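Local coordinates for mandelate racemase/muconate lactonizing enzyme family protein (Roseovarius nubinhibens ISM, PDB 3U4F), which binds magnesium in a TIM-barrel active site of the enolase superfamily and probably acts as a hydro-lyase or racemase-like enzyme, at residues A213-L218 with K243-A248; S228-P233 with I251-G256; P306-L311 with K330-S335; L311-L316 with D352-E357. One frame throughout, in Å; residues are numbered along the deposited sequence.

Contact 1 (A213-L218 with K243-A248); sequences AQAIEL and KEVSEA. With MG (magnesium ion), chain G.
The carbonyl oxygen of E244 holds one hydrogen bond, from the backbone N of A248 (O to N 3.1 Å), and the CD1 methyl of I216 on the other helix only passes by this E244 O at 4.1 Å. No hydrogen bond joins 213-218 to 243-248, so apolar packing carries the contact. I216 does most of it. Its CG1 stands beside the backbone N and opposite the carbonyl carbon (chi1 -71°), which lets the longer branch lean over to the neighbouring helix. There I216 CD1 comes to 3.6 Å from A248 CB, and I216 CG1 to 3.8 Å from the same methyl. A215 CB, from the residue before I216, meets both methyls of V245, CG2 at 3.9 Å and CG1 at 4.1 Å. The two helical segments run in roughly the same direction, 31° apart, with axes 9.3 Å from each other at closest approach. They belong to consecutive outer helices of the TIM barrel, 212-224 and 239-248, and the inner side of the pair rests on P233 and V253. S246 turns its side chain away from I216, its OG bonding to A273 O. Its backbone O instead binds a magnesium ion at 2.1 Å, where four waters and L249 O complete six ligands. K243 NZ makes a salt bridge with E247 OE2, its hydrogen bond weak, and also bonds to M271 O.

Contact 2 (S228-P233 with I251-G256); sequences SHFEEP and IDVTGG. With MG (magnesium ion), chain E; GAI (guanidine), chain F.
F230 pairs with V253 and E231 with T254 in parallel register, the strands joined by bonds from F230 N to D252 O, T254 N to F230 O and E232 N to T254 O, the last nearly straight at 177°. With helix 239-248 between them, these strands form a beta-alpha-beta unit of the barrel. T254 lays its CG2 methyl over one face of the H229 imidazole, 3.8 Å from the ring centroid. T254 OG1, set between backbone N and carbonyl carbon (chi1 78°), lies beside E231 CB (3.2 Å) and hydrogen-bonds to Q278 OE1. In its own ring plane H229 NE2 donates to E231 OE1 (2.8 Å), reaching that oxygen on the anti side. An alanine at H229 would probably leave E231 OE1 with one bond fewer, held by K167 and Q278, and T254 CG2 with no ring to lie on. On the face that carries F230 and V253, V253 CG1 packs on P233 CG at 3.7 Å. E231 OE2 binds magnesium at 2.1 Å, alongside D205, E257, water 8 and guanidine N2 and N3. With H229, K167 and Q278 all on OE1, the carboxylate is probably held with OE2 toward the metal.

Contact 3 (P306-L311 with K330-S335); sequences PHCANL and KYLEFS. With GAI (guanidine), chain F.
E333, on barrel strand 332-335, extends its side chain along C308 of the 306-311 loop, at the inner wall of the TIM barrel. CB starts 3.6 Å from C308 O, and CG, anti to the backbone N (chi1 -176°), passes the same carbonyl oxygen at 3.3 Å. The carboxylate then divides its work. OE1 accepts from C308 N (3.1 Å, N-H...O 158°), the donor lying well above the carboxylate plane; OE2 accepts from guanidine N1 at 2.7 Å and also bonds to S139 OG. The H307 ring runs alongside, pointing the same way, its plane 75° from that of the carboxylate; its CD2 edge meets guanidine N3 at 3.3 Å, and ND1 bonds to D280. Such a histidine-aspartate pair and glutamate recall the active site of mandelate racemase. A leucine in place of E333 would probably leave C308 N and guanidine N1 without their acceptors. The backbones are spanned by water: water 9 links P306 O to E333 N and Y331 O, and water 10 links C308 O to S335 N. Farther along, L311 CD2 makes a CH-pi contact over one face of the F334 ring, 4.3 Å from its centroid.

Contact 4 (L311-L316 with D352-E357); sequences LSLVTL and DPYRIE
The ring of Y354 is covered on both faces: L311 CD2 stands over one, 4.1 Å from the centroid and only 14° off the normal, while P353 CG lies over the centre of the other, 3.7 Å above the ring plane. At the edge, in plane, comes the backbone N of L316, and T315 CG2 meets Y354 CE1 obliquely at 3.7 Å. The phenol enters the first turn of helix 313-322, and its OH carries two bonds there. It donates to S312 O at 2.6 Å, tilted 26° from the carbonyl plane, and accepts from L316 N at 2.9 Å with an N-H...O angle of 142°. S312 O and L316 N are spaced like an i, i+4 helical pair, and the hydroxyl sits between them, bonded to both. S312 is the N-cap, its OG receiving a weak bond from V314 N and a further one with N310. D352 OD1 accepts from Y354 N at 3.0 Å, an Asx turn that fixes the backbone just ahead of the ring. F334 of the adjacent barrel strand also packs on Y354, in a contact tying the loop before strand 360-363 to a helix start. With one partner donating to it and another accepting its proton, the phenol oxygen is gripped by two groups inside a buried site, and rotation of the O-H is probably restricted.

In the fold
All four contacts lie in the enolase C-terminal-like barrel. Contacts 1 and 2 interlock along the chain: strand 229-231 follows helix 212-224, then come helix 239-248 and strand 253-255. Their centres are 10 Å apart, and A215 packs on P233. Contacts 3 and 4 follow later, also alternating; they share L311, and their centres are 9 Å apart. Contacts 2 and 3 reach the same sheet, with centres 14 Å apart, and both touch the guanidine, so the metal-and-ligand site lies between them. Contacts 1 and 4 lie on opposite sides of the chain's centre, 34 Å apart between centres, one at the outer helices and one at a loop-to-helix junction.

Contact 1 (A213-L218 with K243-A248)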
loop_
_atom_site.group_PDB
_atom_site.type_symbol
_atom_site.label_atom_id
_atom_site.label_comp_id
_atom_site.label_asym_id
_atom_site.label_seq_id
_atom_site.Cartn_x
_atom_site.Cartn_y
_atom_site.Cartn_z
ATOM N N ALA A 213 -11.622 -2.871 24.619
ATOM C CA ALA A 213 -11.827 -3.028 26.052
ATOM C C ALA A 213 -10.511 -3.263 26.814
ATOM O O ALA A 213 -10.344 -2.780 27.946
ATOM C CB ALA A 213 -12.843 -4.147 26.349
ATOM N N GLN A 214 -9.577 -3.995 26.209
ATOM C CA GLN A 214 -8.269 -4.179 26.844
ATOM C C GLN A 214 -7.513 -2.856 26.912
ATOM O O GLN A 214 -6.782 -2.598 27.871
ATOM C CB GLN A 214 -7.421 -5.157 26.068
ATOM C CG GLN A 214 -7.919 -6.605 26.081
ATOM C CD GLN A 214 -7.092 -7.457 25.150
ATOM O OE1 GLN A 214 -6.923 -7.143 23.971
ATOM N NE2 GLN A 214 -6.555 -8.540 25.683
ATOM N N ALA A 215 -7.649 -2.055 25.866
ATOM C CA ALA A 215 -6.951 -0.780 25.802
ATOM C C ALA A 215 -7.585 0.197 26.785
ATOM O O ALA A 215 -6.887 1.029 27.373
ATOM C CB ALA A 215 -7.002 -0.238 24.395
ATOM N N ILE A 216 -8.897 0.096 26.987
ATOM C CA ILE A 216 -9.559 1.009 27.924
ATOM C C ILE A 216 -9.121 0.691 29.357
ATOM O O ILE A 216 -8.873 1.605 30.161
ATOM C CB ILE A 216 -11.092 1.002 27.728
ATOM C CG1 ILE A 216 -11.411 1.709 26.413
ATOM C CG2 ILE A 216 -11.812 1.679 28.896
ATOM C CD1 ILE A 216 -12.733 1.354 25.825
ATOM N N GLU A 217 -9.013 -0.598 29.666
ATOM C CA GLU A 217 -8.469 -1.055 30.971
ATOM C C GLU A 217 -7.046 -0.516 31.201
ATOM O O GLU A 217 -6.746 0.068 32.252
ATOM C CB GLU A 217 -8.466 -2.580 31.024
ATOM C CG GLU A 217 -8.079 -3.172 32.381
ATOM C CD GLU A 217 -7.879 -4.700 32.332
ATOM O OE1 GLU A 217 -8.021 -5.346 33.398
ATOM O OE2 GLU A 217 -7.565 -5.254 31.244
ATOM N N LEU A 218 -6.175 -0.686 30.208
ATOM C CA LEU A 218 -4.829 -0.088 30.289
ATOM C C LEU A 218 -4.892 1.427 30.401
ATOM O O LEU A 218 -4.129 2.016 31.187
ATOM C CB LEU A 218 -3.952 -0.470 29.090
ATOM C CG LEU A 218 -2.536 0.145 28.964
ATOM C CD1 LEU A 218 -1.728 -0.042 30.238
ATOM C CD2 LEU A 218 -1.787 -0.477 27.760
ATOM N N LYS A 243 -11.162 4.924 17.887
ATOM C CA LYS A 243 -12.142 5.936 18.313
ATOM C C LYS A 243 -12.852 5.541 19.619
ATOM O O LYS A 243 -13.006 6.355 20.535
ATOM C CB LYS A 243 -13.162 6.150 17.208
ATOM C CG LYS A 243 -14.188 7.253 17.469
ATOM C CD LYS A 243 -15.054 7.433 16.233
ATOM C CE LYS A 243 -16.418 8.045 16.540
ATOM N NZ LYS A 243 -16.257 9.500 16.730
ATOM N N GLU A 244 -13.294 4.288 19.710
ATOM C CA GLU A 244 -13.899 3.826 20.962
ATOM C C GLU A 244 -12.998 4.074 22.171
ATOM O O GLU A 244 -13.468 4.492 23.245
ATOM C CB GLU A 244 -14.253 2.339 20.898
ATOM C CG GLU A 244 -15.254 1.967 22.007
ATOM C CD GLU A 244 -15.535 0.472 22.087
ATOM O OE1 GLU A 244 -15.414 -0.230 21.042
ATOM O OE2 GLU A 244 -15.873 0.031 23.216
ATOM N N VAL A 245 -11.705 3.803 22.011
ATOM C CA VAL A 245 -10.758 4.022 23.096
ATOM C C VAL A 245 -10.609 5.505 23.458
ATOM O O VAL A 245 -10.709 5.867 24.641
ATOM C CB VAL A 245 -9.394 3.380 22.782
ATOM C CG1 VAL A 245 -8.426 3.573 23.941
ATOM C CG2 VAL A 245 -9.600 1.877 22.464
ATOM N N SER A 246 -10.368 6.348 22.445
ATOM C CA SER A 246 -10.361 7.821 22.602
ATOM C C SER A 246 -11.600 8.316 23.302
ATOM O O SER A 246 -11.512 9.149 24.207
ATOM C CB SER A 246 -10.325 8.529 21.229
ATOM O OG SER A 246 -9.061 8.302 20.685
ATOM N N GLU A 247 -12.759 7.831 22.875
ATOM C CA GLU A 247 -14.020 8.295 23.496
ATOM C C GLU A 247 -14.167 7.908 24.965
ATOM O O GLU A 247 -14.758 8.670 25.745
ATOM C CB GLU A 247 -15.255 7.881 22.677
ATOM C CG GLU A 247 -15.402 8.643 21.360
ATOM C CD GLU A 247 -16.499 8.068 20.456
ATOM O OE1 GLU A 247 -16.680 6.827 20.412
ATOM O OE2 GLU A 247 -17.188 8.858 19.778
ATOM N N ALA A 248 -13.646 6.740 25.349
ATOM C CA ALA A 248 -13.742 6.271 26.736
ATOM C C ALA A 248 -12.686 6.865 27.683
ATOM O O ALA A 248 -12.861 6.823 28.904
ATOM C CB ALA A 248 -13.700 4.717 26.797
HETATM MG MG MG G . -10.630 10.800 25.067
HETATM O O HOH W 1 -8.677 10.208 24.567
HETATM O O HOH W 2 -10.825 11.785 23.193
HETATM O O HOH W 3 -9.946 12.692 25.847
HETATM O O HOH W 4 -12.592 11.535 25.648
#

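Contact 2 (S228-P233 with I251-G256)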
loop_
_atom_site.group_PDB
_atom_site.type_symbol
_atom_site.label_atom_id
_atom_site.label_comp_id
_atom_site.label_asym_id
_atom_site.label_seq_id
_atom_site.Cartn_x
_atom_site.Cartn_y
_atom_site.Cartn_z
ATOM N N SER A 228 0.478 10.684 29.945
ATOM C CA SER A 228 -0.185 11.746 29.198
ATOM C C SER A 228 -0.358 11.495 27.693
ATOM O O SER A 228 -0.839 12.388 26.969
ATOM C CB SER A 228 0.536 13.088 29.421
ATOM O OG SER A 228 1.947 12.905 29.259
ATOM N N HIS A 229 -0.025 10.273 27.243
ATOM C CA HIS A 229 0.036 9.977 25.799
ATOM C C HIS A 229 -0.044 8.448 25.668
ATOM O O HIS A 229 0.807 7.734 26.203
ATOM C CB HIS A 229 1.379 10.548 25.281
ATOM C CG HIS A 229 1.736 10.189 23.869
ATOM N ND1 HIS A 229 1.922 11.144 22.890
ATOM C CD2 HIS A 229 1.999 8.996 23.284
ATOM C CE1 HIS A 229 2.277 10.556 21.759
ATOM N NE2 HIS A 229 2.331 9.251 21.973
ATOM N N PHE A 230 -1.063 7.971 24.972
ATOM C CA PHE A 230 -1.322 6.530 24.799
ATOM C C PHE A 230 -1.432 6.291 23.294
ATOM O O PHE A 230 -2.456 6.598 22.654
ATOM C CB PHE A 230 -2.641 6.209 25.527
ATOM C CG PHE A 230 -3.028 4.752 25.537
ATOM C CD1 PHE A 230 -2.116 3.751 25.241
ATOM C CD2 PHE A 230 -4.314 4.402 25.928
ATOM C CE1 PHE A 230 -2.497 2.392 25.296
ATOM C CE2 PHE A 230 -4.707 3.040 25.993
ATOM C CZ PHE A 230 -3.809 2.057 25.685
ATOM N N GLU A 231 -0.362 5.750 22.733
ATOM C CA GLU A 231 -0.211 5.659 21.298
ATOM C C GLU A 231 -0.604 4.282 20.756
ATOM O O GLU A 231 -0.237 3.276 21.325
ATOM C CB GLU A 231 1.235 5.995 20.947
ATOM C CG GLU A 231 1.564 5.902 19.469
ATOM C CD GLU A 231 2.863 6.614 19.151
ATOM O OE1 GLU A 231 3.311 7.445 20.001
ATOM O OE2 GLU A 231 3.411 6.364 18.044
ATOM N N GLU A 232 -1.348 4.303 19.653
ATOM C CA GLU A 232 -1.713 3.138 18.848
ATOM C C GLU A 232 -2.254 2.002 19.715
ATOM O O GLU A 232 -1.725 0.914 19.703
ATOM C CB GLU A 232 -0.519 2.697 17.962
ATOM C CG GLU A 232 -0.897 1.813 16.766
ATOM C CD GLU A 232 0.290 1.581 15.838
ATOM O OE1 GLU A 232 0.907 2.601 15.465
ATOM O OE2 GLU A 232 0.574 0.398 15.477
ATOM N N PRO A 233 -3.306 2.276 20.509
ATOM C CA PRO A 233 -3.784 1.245 21.463
ATOM C C PRO A 233 -4.270 -0.014 20.755
ATOM O O PRO A 233 -4.099 -1.134 21.268
ATOM C CB PRO A 233 -4.990 1.930 22.155
ATOM C CG PRO A 233 -5.384 3.086 21.238
ATOM C CD PRO A 233 -4.038 3.552 20.655
ATOM N N ILE A 251 -7.047 10.429 28.889
ATOM C CA ILE A 251 -5.657 10.497 28.380
ATOM C C ILE A 251 -5.703 10.659 26.847
ATOM O O ILE A 251 -6.587 10.093 26.197
ATOM C CB ILE A 251 -4.818 9.260 28.828
ATOM C CG1 ILE A 251 -3.331 9.387 28.403
ATOM C CG2 ILE A 251 -5.507 7.936 28.395
ATOM C CD1 ILE A 251 -2.405 8.375 29.112
ATOM N N ASP A 252 -4.794 11.468 26.286
ATOM C CA ASP A 252 -4.667 11.604 24.831
ATOM C C ASP A 252 -4.331 10.246 24.237
ATOM O O ASP A 252 -3.372 9.583 24.681
ATOM C CB ASP A 252 -3.525 12.566 24.440
ATOM C CG ASP A 252 -3.898 14.040 24.570
ATOM O OD1 ASP A 252 -5.100 14.384 24.652
ATOM O OD2 ASP A 252 -2.961 14.863 24.566
ATOM N N VAL A 253 -5.112 9.863 23.238
ATOM C CA VAL A 253 -4.859 8.678 22.400
ATOM C C VAL A 253 -4.358 9.219 21.049
ATOM O O VAL A 253 -4.906 10.188 20.495
ATOM C CB VAL A 253 -6.137 7.819 22.226
ATOM C CG1 VAL A 253 -5.979 6.723 21.127
ATOM C CG2 VAL A 253 -6.562 7.181 23.571
ATOM N N THR A 254 -3.301 8.593 20.541
ATOM C CA THR A 254 -2.513 9.171 19.448
ATOM C C THR A 254 -2.257 8.074 18.417
ATOM O O THR A 254 -2.250 6.889 18.756
ATOM C CB THR A 254 -1.197 9.787 19.977
ATOM O OG1 THR A 254 -0.227 8.770 20.228
ATOM C CG2 THR A 254 -1.438 10.557 21.321
ATOM N N GLY A 255 -2.099 8.456 17.154
ATOM C CA GLY A 255 -1.682 7.466 16.163
ATOM C C GLY A 255 -1.565 8.046 14.772
ATOM O O GLY A 255 -1.816 9.244 14.563
ATOM N N GLY A 256 -1.176 7.168 13.838
ATOM C CA GLY A 256 -1.175 7.466 12.411
ATOM C C GLY A 256 0.154 7.176 11.719
ATOM O O GLY A 256 0.267 7.417 10.523
HETATM MG MG MG E . 4.352 4.586 17.510
HETATM C C GAI F . 6.922 4.639 17.618
HETATM N N1 GAI F . 8.222 4.707 17.749
HETATM N N2 GAI F . 6.230 3.506 17.241
HETATM N N3 GAI F . 6.168 5.735 17.805
HETATM O O HOH W 5 -0.468 14.321 25.219
HETATM O O HOH W 6 -3.368 13.414 27.944
HETATM O O HOH W 7 -1.048 4.475 14.467
HETATM O O HOH W 8 2.928 3.207 17.367
#

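Contact 3 (P306-L311 with K330-S335)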
loop_
_atom_site.group_PDB
_atom_site.type_symbol
_atom_site.label_atom_id
_atom_site.label_comp_id
_atom_site.label_asym_id
_atom_site.label_seq_id
_atom_site.Cartn_x
_atom_site.Cartn_y
_atom_site.Cartn_z
ATOM N N PRO A 306 4.755 14.068 15.085
ATOM C CA PRO A 306 5.121 13.032 14.099
ATOM C C PRO A 306 5.924 11.881 14.674
ATOM O O PRO A 306 6.547 12.003 15.719
ATOM C CB PRO A 306 5.972 13.814 13.078
ATOM C CG PRO A 306 5.435 15.199 13.155
ATOM C CD PRO A 306 5.258 15.379 14.674
ATOM N N HIS A 307 5.912 10.758 13.953
ATOM C CA HIS A 307 6.678 9.601 14.304
ATOM C C HIS A 307 8.036 9.756 13.648
ATOM O O HIS A 307 8.163 10.129 12.477
ATOM C CB HIS A 307 5.961 8.368 13.733
ATOM C CG HIS A 307 6.794 7.128 13.691
ATOM N ND1 HIS A 307 7.504 6.750 12.569
ATOM C CD2 HIS A 307 6.985 6.152 14.609
ATOM C CE1 HIS A 307 8.105 5.592 12.806
ATOM N NE2 HIS A 307 7.806 5.209 14.033
ATOM N N CYS A 308 9.066 9.458 14.394
ATOM C CA CYS A 308 10.380 9.369 13.760
ATOM C C CYS A 308 11.169 8.504 14.649
ATOM O O CYS A 308 11.495 8.920 15.762
ATOM C CB CYS A 308 11.055 10.747 13.510
ATOM S SG CYS A 308 10.832 12.042 14.661
ATOM N N ALA A 309 11.474 7.310 14.152
ATOM C CA ALA A 309 11.938 6.234 15.006
ATOM C C ALA A 309 13.407 5.796 14.842
ATOM O O ALA A 309 13.817 4.753 15.357
ATOM C CB ALA A 309 11.009 5.060 14.886
ATOM N N ASN A 310 14.187 6.570 14.102
ATOM C CA ASN A 310 15.624 6.371 14.125
ATOM C C ASN A 310 16.284 7.693 13.789
ATOM O O ASN A 310 15.592 8.680 13.483
ATOM C CB ASN A 310 16.064 5.302 13.146
ATOM C CG ASN A 310 15.569 5.564 11.773
ATOM O OD1 ASN A 310 15.941 6.544 11.137
ATOM N ND2 ASN A 310 14.701 4.680 11.292
ATOM N N LEU A 311 17.610 7.688 13.855
ATOM C CA LEU A 311 18.388 8.903 13.611
ATOM C C LEU A 311 19.009 8.952 12.224
ATOM O O LEU A 311 20.130 9.488 12.034
ATOM C CB LEU A 311 19.444 9.108 14.709
ATOM C CG LEU A 311 18.845 9.267 16.112
ATOM C CD1 LEU A 311 19.932 9.337 17.244
ATOM C CD2 LEU A 311 17.810 10.420 16.138
ATOM N N LYS A 330 3.680 18.327 21.317
ATOM C CA LYS A 330 4.457 18.736 22.490
ATOM C C LYS A 330 5.955 18.549 22.351
ATOM O O LYS A 330 6.733 19.149 23.080
ATOM C CB LYS A 330 3.981 17.991 23.742
ATOM C CG LYS A 330 2.537 18.299 24.151
ATOM C CD LYS A 330 2.085 17.345 25.268
ATOM C CE LYS A 330 0.697 17.737 25.813
ATOM N NZ LYS A 330 0.281 16.683 26.808
ATOM N N TYR A 331 6.357 17.666 21.442
ATOM C CA TYR A 331 7.725 17.173 21.433
ATOM C C TYR A 331 8.045 16.317 20.211
ATOM O O TYR A 331 7.160 15.774 19.550
ATOM C CB TYR A 331 8.118 16.395 22.716
ATOM C CG TYR A 331 6.946 15.719 23.431
ATOM C CD1 TYR A 331 6.795 15.831 24.801
ATOM C CD2 TYR A 331 6.004 14.969 22.713
ATOM C CE1 TYR A 331 5.700 15.202 25.469
ATOM C CE2 TYR A 331 4.897 14.363 23.354
ATOM C CZ TYR A 331 4.760 14.507 24.730
ATOM O OH TYR A 331 3.689 13.917 25.348
ATOM N N LEU A 332 9.344 16.266 19.960
ATOM C CA LEU A 332 9.997 15.457 18.942
ATOM C C LEU A 332 10.257 14.052 19.488
ATOM O O LEU A 332 10.907 13.920 20.516
ATOM C CB LEU A 332 11.347 16.124 18.651
ATOM C CG LEU A 332 12.316 15.363 17.745
ATOM C CD1 LEU A 332 11.812 15.484 16.307
ATOM C CD2 LEU A 332 13.749 15.913 17.878
ATOM N N GLU A 333 9.804 13.013 18.773
ATOM C CA GLU A 333 10.229 11.646 19.083
ATOM C C GLU A 333 11.726 11.474 18.827
ATOM O O GLU A 333 12.195 11.689 17.719
ATOM C CB GLU A 333 9.479 10.619 18.241
ATOM C CG GLU A 333 9.899 9.212 18.682
ATOM C CD GLU A 333 9.052 8.116 18.132
ATOM O OE1 GLU A 333 8.319 8.351 17.155
ATOM O OE2 GLU A 333 9.137 7.003 18.713
ATOM N N PHE A 334 12.464 11.080 19.855
ATOM C CA PHE A 334 13.908 10.994 19.749
ATOM C C PHE A 334 14.344 9.629 20.225
ATOM O O PHE A 334 14.357 9.356 21.428
ATOM C CB PHE A 334 14.599 12.076 20.580
ATOM C CG PHE A 334 16.081 12.186 20.280
ATOM C CD1 PHE A 334 16.535 13.009 19.243
ATOM C CD2 PHE A 334 17.006 11.448 21.020
ATOM C CE1 PHE A 334 17.902 13.087 18.945
ATOM C CE2 PHE A 334 18.384 11.505 20.718
ATOM C CZ PHE A 334 18.826 12.326 19.704
ATOM N N SER A 335 14.707 8.763 19.279
ATOM C CA SER A 335 15.146 7.406 19.645
ATOM C C SER A 335 16.428 7.421 20.497
ATOM O O SER A 335 17.449 8.024 20.118
ATOM C CB SER A 335 15.416 6.531 18.408
ATOM O OG SER A 335 15.906 5.267 18.861
HETATM C C GAI F . 6.922 4.639 17.618
HETATM N N1 GAI F . 8.222 4.707 17.749
HETATM N N2 GAI F . 6.230 3.506 17.241
HETATM N N3 GAI F . 6.168 5.735 17.805
HETATM O O HOH W 9 7.622 14.149 17.076
HETATM O O HOH W 10 14.308 9.509 16.653
#

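Contact 4 (L311-L316 with D352-E357)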
loop_
_atom_site.group_PDB
_atom_site.type_symbol
_atom_site.label_atom_id
_atom_site.label_comp_id
_atom_site.label_asym_id
_atom_site.label_seq_id
_atom_site.Cartn_x
_atom_site.Cartn_y
_atom_site.Cartn_z
ATOM N N LEU A 311 17.610 7.688 13.855
ATOM C CA LEU A 311 18.388 8.903 13.611
ATOM C C LEU A 311 19.009 8.952 12.224
ATOM O O LEU A 311 20.130 9.488 12.034
ATOM C CB LEU A 311 19.444 9.108 14.709
ATOM C CG LEU A 311 18.845 9.267 16.112
ATOM C CD1 LEU A 311 19.932 9.337 17.244
ATOM C CD2 LEU A 311 17.810 10.420 16.138
ATOM N N SER A 312 18.292 8.386 11.248
ATOM C CA SER A 312 18.466 8.810 9.858
ATOM C C SER A 312 17.941 10.252 9.783
ATOM O O SER A 312 17.690 10.868 10.824
ATOM C CB SER A 312 17.679 7.924 8.875
ATOM O OG SER A 312 16.281 8.136 8.988
ATOM N N LEU A 313 17.742 10.795 8.587
ATOM C CA LEU A 313 17.250 12.200 8.483
ATOM C C LEU A 313 15.782 12.416 8.885
ATOM O O LEU A 313 15.339 13.557 9.037
ATOM C CB LEU A 313 17.507 12.795 7.086
ATOM C CG LEU A 313 18.989 12.991 6.727
ATOM C CD1 LEU A 313 19.073 13.502 5.324
ATOM C CD2 LEU A 313 19.591 14.003 7.698
ATOM N N VAL A 314 15.030 11.332 9.072
ATOM C CA VAL A 314 13.629 11.466 9.441
ATOM C C VAL A 314 13.457 12.320 10.698
ATOM O O VAL A 314 12.551 13.140 10.760
ATOM C CB VAL A 314 12.919 10.075 9.564
ATOM C CG1 VAL A 314 13.448 9.300 10.787
ATOM C CG2 VAL A 314 11.404 10.249 9.605
ATOM N N THR A 315 14.370 12.181 11.649
ATOM C CA THR A 315 14.296 12.993 12.873
ATOM C C THR A 315 14.503 14.489 12.578
ATOM O O THR A 315 13.701 15.350 13.035
ATOM C CB THR A 315 15.184 12.412 13.967
ATOM O OG1 THR A 315 14.718 11.088 14.250
ATOM C CG2 THR A 315 15.097 13.225 15.245
ATOM N N LEU A 316 15.533 14.796 11.798
ATOM C CA LEU A 316 15.802 16.176 11.391
ATOM C C LEU A 316 14.660 16.798 10.601
ATOM O O LEU A 316 14.276 17.957 10.842
ATOM C CB LEU A 316 17.111 16.264 10.579
ATOM C CG LEU A 316 17.526 17.673 10.107
ATOM C CD1 LEU A 316 17.629 18.665 11.322
ATOM C CD2 LEU A 316 18.858 17.581 9.376
ATOM N N ASP A 352 26.660 16.303 13.099
ATOM C CA ASP A 352 25.750 15.594 13.983
ATOM C C ASP A 352 24.659 16.590 14.360
ATOM O O ASP A 352 24.895 17.528 15.156
ATOM C CB ASP A 352 26.521 15.085 15.206
ATOM C CG ASP A 352 25.634 14.392 16.235
ATOM O OD1 ASP A 352 24.406 14.286 16.010
ATOM O OD2 ASP A 352 26.194 13.984 17.284
ATOM N N PRO A 353 23.482 16.445 13.750
ATOM C CA PRO A 353 22.430 17.441 14.033
ATOM C C PRO A 353 21.579 17.120 15.263
ATOM O O PRO A 353 20.608 17.861 15.565
ATOM C CB PRO A 353 21.568 17.390 12.776
ATOM C CG PRO A 353 21.664 15.951 12.312
ATOM C CD PRO A 353 23.075 15.466 12.714
ATOM N N TYR A 354 21.934 16.046 15.956
ATOM C CA TYR A 354 21.078 15.500 17.024
ATOM C C TYR A 354 21.608 15.631 18.439
ATOM O O TYR A 354 21.261 14.828 19.310
ATOM C CB TYR A 354 20.786 14.022 16.723
ATOM C CG TYR A 354 20.080 13.833 15.392
ATOM C CD1 TYR A 354 18.971 14.598 15.075
ATOM C CD2 TYR A 354 20.504 12.847 14.467
ATOM C CE1 TYR A 354 18.277 14.420 13.849
ATOM C CE2 TYR A 354 19.817 12.658 13.241
ATOM C CZ TYR A 354 18.716 13.450 12.943
ATOM O OH TYR A 354 18.009 13.269 11.772
ATOM N N ARG A 355 22.412 16.655 18.704
ATOM C CA ARG A 355 22.849 16.810 20.096
ATOM C C ARG A 355 21.665 17.341 20.912
ATOM O O ARG A 355 20.901 18.193 20.445
ATOM C CB ARG A 355 24.102 17.689 20.171
ATOM C CG ARG A 355 25.395 16.955 19.672
ATOM C CD ARG A 355 26.673 17.669 20.201
ATOM N NE ARG A 355 27.027 17.322 21.579
ATOM C CZ ARG A 355 27.666 18.143 22.415
ATOM N NH1 ARG A 355 28.000 19.361 22.022
ATOM N NH2 ARG A 355 27.958 17.756 23.656
ATOM N N ILE A 356 21.458 16.771 22.092
ATOM C CA ILE A 356 20.331 17.164 22.934
ATOM C C ILE A 356 20.891 17.906 24.135
ATOM O O ILE A 356 21.846 17.470 24.742
ATOM C CB ILE A 356 19.477 15.945 23.416
ATOM C CG1 ILE A 356 18.950 15.138 22.212
ATOM C CG2 ILE A 356 18.321 16.401 24.355
ATOM C CD1 ILE A 356 17.956 15.941 21.328
ATOM N N GLU A 357 20.278 19.027 24.465
ATOM C CA GLU A 357 20.718 19.839 25.584
ATOM C C GLU A 357 19.489 20.360 26.298
ATOM O O GLU A 357 18.583 20.953 25.677
ATOM C CB GLU A 357 21.533 21.002 25.042
ATOM C CG GLU A 357 22.221 21.835 26.058
ATOM C CD GLU A 357 23.241 22.704 25.362
ATOM O OE1 GLU A 357 24.399 22.259 25.268
ATOM O OE2 GLU A 357 22.871 23.778 24.837
#